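Local coordinates for trehalose synthase regulatory protein (Candida albicans, PDB 5HUS) that probably acts as a regulatory subunit of the trehalose-synthesising machinery, its C-terminal domain sharing the HAD fold of trehalose-phosphatases, at residues E131-R136 with V149-G154; L77-L82 with K108-L113. All blocks are in the same frame, centred on the assembly; numbering follows the deposited sequence.

Contact 1. Residues E131-R136 with V149-G154; sequences ESKVER and VRFHAG
Two neighbouring residues of helix 116-136, K133 and V134, meet a single aromatic side chain, F151, which projects from strand 149-152. The contact is apolar. V134 CG2 lies 3.5 Å from F151 CE1, while the CB of K133 is 3.6 Å from F151 CZ and nearly as close to CE2, both approaching obliquely to the ring. With CG trans to its backbone N (chi1 -179°), the phenylalanine ring reaches from the strand to the helix across the 7.9 Å between V134 CA and F151 CA. Valine suits this place because its short branches let CG2 reach the ring while the side chain also packs on S140 and C142. V130, L137 and T171 touch the phenylalanine as well, as befits a buried ring between helix and sheet.

The polar interactions belong to other partners. Lysine contributes aliphatic carbon at its base, then bends at chi2 (-60°), and its NZ turns from the ring to a salt bridge with E170 and a hydrogen bond to H174 ND1, both on helix 161-179. The strand itself is held in the four-stranded antiparallel sheet.

This helix-on-sheet layer is consistent with the cap domain of HAD-family trehalose-phosphatases. Between the two segments the cohesion is that of apolar carbon, while the lysine's charge is spent on the neighbouring helix, which ties 116-136 to 161-179 beside the phenylalanine.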
# COMPACT_ATOMS: atom_id res chain seq x y z
N GLU A 131 -10.10 19.44 10.45
CA GLU A 131 -11.45 19.67 10.96
C GLU A 131 -11.89 21.12 10.75
O GLU A 131 -13.06 21.38 10.49
CB GLU A 131 -11.54 19.29 12.45
CG GLU A 131 -11.71 17.79 12.67
CD GLU A 131 -11.67 17.40 14.14
OE1 GLU A 131 -11.15 18.18 14.96
OE2 GLU A 131 -12.17 16.31 14.47
N SER A 132 -10.94 22.05 10.82
CA SER A 132 -11.24 23.47 10.60
C SER A 132 -11.58 23.74 9.13
O SER A 132 -12.32 24.68 8.83
CB SER A 132 -10.06 24.35 11.03
OG SER A 132 -8.99 24.27 10.10
N LYS A 133 -11.04 22.93 8.23
CA LYS A 133 -11.39 23.03 6.82
C LYS A 133 -12.80 22.50 6.59
O LYS A 133 -13.56 23.05 5.80
CB LYS A 133 -10.40 22.25 5.94
CG LYS A 133 -8.95 22.66 6.10
CD LYS A 133 -8.73 24.12 5.75
CE LYS A 133 -7.26 24.49 5.83
NZ LYS A 133 -7.02 25.93 5.56
N VAL A 134 -13.13 21.42 7.30
CA VAL A 134 -14.45 20.81 7.19
C VAL A 134 -15.54 21.82 7.54
O VAL A 134 -16.55 21.91 6.86
CB VAL A 134 -14.57 19.56 8.10
CG1 VAL A 134 -16.01 19.08 8.16
CG2 VAL A 134 -13.65 18.45 7.60
N GLU A 135 -15.30 22.59 8.60
CA GLU A 135 -16.26 23.60 9.05
C GLU A 135 -16.58 24.62 7.96
O GLU A 135 -17.72 25.05 7.82
CB GLU A 135 -15.74 24.32 10.29
CG GLU A 135 -15.35 23.40 11.43
CD GLU A 135 -14.70 24.14 12.60
OE1 GLU A 135 -13.80 24.97 12.35
OE2 GLU A 135 -15.10 23.88 13.75
N ARG A 136 -15.56 25.00 7.19
CA ARG A 136 -15.72 26.05 6.19
C ARG A 136 -16.16 25.50 4.83
O ARG A 136 -16.38 26.26 3.89
CB ARG A 136 -14.42 26.85 6.05
CG ARG A 136 -13.91 27.40 7.38
CD ARG A 136 -12.61 28.17 7.23
NE ARG A 136 -12.82 29.54 6.76
CZ ARG A 136 -11.87 30.47 6.70
NH1 ARG A 136 -10.64 30.19 7.10
NH2 ARG A 136 -12.16 31.68 6.25
N VAL A 149 -4.55 10.79 8.00
CA VAL A 149 -5.75 11.61 8.06
C VAL A 149 -6.22 11.83 6.63
O VAL A 149 -5.42 12.09 5.73
CB VAL A 149 -5.51 12.97 8.76
CG1 VAL A 149 -6.81 13.76 8.85
CG2 VAL A 149 -4.90 12.76 10.15
N ARG A 150 -7.53 11.69 6.41
CA ARG A 150 -8.08 11.89 5.08
C ARG A 150 -9.19 12.93 5.10
O ARG A 150 -10.14 12.83 5.88
CB ARG A 150 -8.58 10.57 4.49
CG ARG A 150 -8.81 10.63 2.99
CD ARG A 150 -9.19 9.27 2.41
NE ARG A 150 -8.07 8.33 2.37
CZ ARG A 150 -7.43 7.97 1.27
NH1 ARG A 150 -7.79 8.47 0.09
NH2 ARG A 150 -6.42 7.11 1.33
N PHE A 151 -9.06 13.93 4.24
CA PHE A 151 -10.03 15.01 4.12
C PHE A 151 -10.90 14.73 2.91
O PHE A 151 -10.45 14.86 1.77
CB PHE A 151 -9.30 16.36 3.99
CG PHE A 151 -10.21 17.56 3.89
CD1 PHE A 151 -11.49 17.54 4.43
CD2 PHE A 151 -9.78 18.72 3.27
CE1 PHE A 151 -12.32 18.64 4.33
CE2 PHE A 151 -10.60 19.82 3.17
CZ PHE A 151 -11.87 19.79 3.70
N HIS A 152 -12.15 14.33 3.14
CA HIS A 152 -13.06 13.95 2.06
C HIS A 152 -13.91 15.13 1.60
O HIS A 152 -14.53 15.81 2.41
CB HIS A 152 -13.99 12.82 2.50
CG HIS A 152 -13.29 11.54 2.84
ND1 HIS A 152 -13.20 10.49 1.95
CD2 HIS A 152 -12.69 11.12 3.98
CE1 HIS A 152 -12.55 9.49 2.53
NE2 HIS A 152 -12.24 9.85 3.76
N ALA A 153 -13.96 15.34 0.29
CA ALA A 153 -14.81 16.39 -0.27
C ALA A 153 -16.28 16.10 -0.00
O ALA A 153 -17.07 17.01 0.24
CB ALA A 153 -14.56 16.53 -1.77
N GLY A 154 -16.64 14.82 -0.03
CA GLY A 154 -18.00 14.40 0.21
C GLY A 154 -18.97 15.12 -0.71
O GLY A 154 -18.72 15.22 -1.91

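Contact 2. Residues L77-L82 with K108-L113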
# COMPACT_ATOMS: atom_id res chain seq x y z
N LEU A 77 -6.60 0.75 5.05
CA LEU A 77 -7.46 0.57 6.22
C LEU A 77 -6.68 0.46 7.52
O LEU A 77 -5.52 0.05 7.55
CB LEU A 77 -8.34 -0.68 6.03
CG LEU A 77 -9.28 -0.65 4.84
CD1 LEU A 77 -10.04 -1.97 4.75
CD2 LEU A 77 -10.27 0.51 4.92
N GLN A 78 -7.34 0.83 8.62
CA GLN A 78 -6.70 0.78 9.92
C GLN A 78 -6.61 -0.65 10.43
O GLN A 78 -7.33 -1.55 9.97
CB GLN A 78 -7.44 1.66 10.92
CG GLN A 78 -8.81 1.15 11.34
CD GLN A 78 -9.55 2.15 12.22
OE1 GLN A 78 -9.11 2.46 13.33
NE2 GLN A 78 -10.65 2.69 11.72
N ARG A 79 -5.70 -0.86 11.38
CA ARG A 79 -5.42 -2.18 11.93
C ARG A 79 -6.69 -2.89 12.38
O ARG A 79 -6.92 -4.05 12.03
CB ARG A 79 -4.45 -2.07 13.09
CG ARG A 79 -3.01 -1.78 12.67
CD ARG A 79 -2.16 -1.44 13.87
NE ARG A 79 -2.55 -0.16 14.45
CZ ARG A 79 -2.09 0.32 15.59
NH1 ARG A 79 -1.20 -0.37 16.29
NH2 ARG A 79 -2.51 1.50 16.03
N SER A 80 -7.52 -2.18 13.15
CA SER A 80 -8.70 -2.80 13.73
C SER A 80 -9.68 -3.31 12.67
O SER A 80 -10.28 -4.38 12.84
CB SER A 80 -9.39 -1.83 14.70
OG SER A 80 -9.77 -0.63 14.04
N ASP A 81 -9.84 -2.58 11.57
CA ASP A 81 -10.71 -3.04 10.48
C ASP A 81 -10.13 -4.26 9.78
O ASP A 81 -10.86 -5.19 9.44
CB ASP A 81 -10.95 -1.92 9.46
CG ASP A 81 -11.94 -0.88 9.96
OD1 ASP A 81 -12.53 -1.09 11.04
OD2 ASP A 81 -12.13 0.15 9.28
N LEU A 82 -8.81 -4.27 9.55
CA LEU A 82 -8.17 -5.40 8.90
C LEU A 82 -8.19 -6.65 9.78
O LEU A 82 -8.34 -7.75 9.27
CB LEU A 82 -6.72 -5.04 8.51
CG LEU A 82 -6.69 -4.08 7.32
CD1 LEU A 82 -5.29 -3.49 7.11
CD2 LEU A 82 -7.19 -4.76 6.05
N LYS A 108 0.99 -12.56 15.81
CA LYS A 108 -0.19 -12.18 16.59
C LYS A 108 -0.28 -10.67 16.74
O LYS A 108 -1.35 -10.12 16.98
CB LYS A 108 -0.17 -12.83 17.97
CG LYS A 108 -0.02 -14.34 17.97
CD LYS A 108 -0.23 -14.90 19.38
CE LYS A 108 0.88 -15.87 19.78
NZ LYS A 108 0.95 -17.05 18.88
N ASN A 109 0.86 -10.00 16.61
CA ASN A 109 0.94 -8.57 16.89
C ASN A 109 1.36 -7.74 15.69
O ASN A 109 2.06 -8.22 14.81
CB ASN A 109 1.91 -8.33 18.05
CG ASN A 109 1.40 -8.88 19.36
OD1 ASN A 109 0.21 -8.73 19.67
ND2 ASN A 109 2.27 -9.51 20.12
N TRP A 110 0.93 -6.48 15.68
CA TRP A 110 1.36 -5.55 14.66
C TRP A 110 2.70 -4.94 15.00
O TRP A 110 2.98 -4.61 16.16
CB TRP A 110 0.35 -4.42 14.46
CG TRP A 110 -0.97 -4.83 13.93
CD1 TRP A 110 -2.05 -5.25 14.66
CD2 TRP A 110 -1.38 -4.85 12.56
NE1 TRP A 110 -3.11 -5.54 13.82
CE2 TRP A 110 -2.72 -5.29 12.52
CE3 TRP A 110 -0.74 -4.52 11.36
CZ2 TRP A 110 -3.43 -5.43 11.33
CZ3 TRP A 110 -1.45 -4.66 10.17
CH2 TRP A 110 -2.78 -5.11 10.17
N ILE A 111 3.52 -4.77 13.97
CA ILE A 111 4.72 -3.97 14.05
C ILE A 111 4.38 -2.53 13.69
O ILE A 111 3.73 -2.28 12.68
CB ILE A 111 5.80 -4.47 13.09
CG1 ILE A 111 6.25 -5.87 13.47
CG2 ILE A 111 6.97 -3.49 13.05
CD1 ILE A 111 7.06 -6.55 12.40
N SER A 112 4.80 -1.60 14.53
CA SER A 112 4.57 -0.19 14.23
C SER A 112 5.80 0.41 13.56
O SER A 112 6.81 0.71 14.20
CB SER A 112 4.22 0.58 15.50
OG SER A 112 3.86 1.92 15.19
N LEU A 113 5.72 0.56 12.24
CA LEU A 113 6.74 1.29 11.50
C LEU A 113 6.61 2.77 11.81
O LEU A 113 7.61 3.50 11.89
CB LEU A 113 6.60 1.01 10.00
CG LEU A 113 7.72 1.44 9.06
CD1 LEU A 113 9.09 1.03 9.57
CD2 LEU A 113 7.46 0.83 7.68
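R79 lays its aliphatic chain across one face of the W110 indole. Its CG sits above the CD2-CE2 bond shared by the two rings, 3.6 Å from the six-membered centroid and 17° off the normal, a CH-pi contact. On its two sides along the chain, R79 CB is 3.7 Å from W110 CE2 and R79 CD is 3.6 Å from W110 CG, so three successive carbons follow the indole. L82, one turn later in helix 79-86, adds a looser apolar touch, with its CD1 4.3 Å from W110 CH2.

A bend at chi3 (-69°) lifts the guanidinium off the indole and turns it nearly upright, the two planes lying 81° apart. R79 CZ is 5.9 Å from the centroid of the W110 five-membered ring, a long cation-pi approach and at most weak; R79 NH2 instead forms a salt bridge with D146, and F101 offers the cation another ring.

Further out, D83 of the same helix accepts a hydrogen bond from W110 NE1, and L94 and A96 of strand 93-96 pack against the indole. Tryptophan thus joins a broad apolar surface to one N-H donor, and arginine's long chain separates its two roles: methylenes for the ring, charge for the aspartate.

Along the chain, contact 2 comes first. It closes a 25-residue excursion that runs through the rest of helix 79-86 and strands 93-96 and 101-103, bringing the helix start to the segment leading into edge strand 111-112 of the nine-stranded sheet. The chain then enters helix 116-136, and contact 1 closes a shorter, 12-residue loop containing strand 141-144. The two are in series, neither nested nor crossed, with centres 25 Å apart. Contact 2 belongs to the large sheet's edge, contact 1 to the smaller antiparallel sheet with its helices. The two parts also meet directly, where R150 makes a cation-pi contact with Y76.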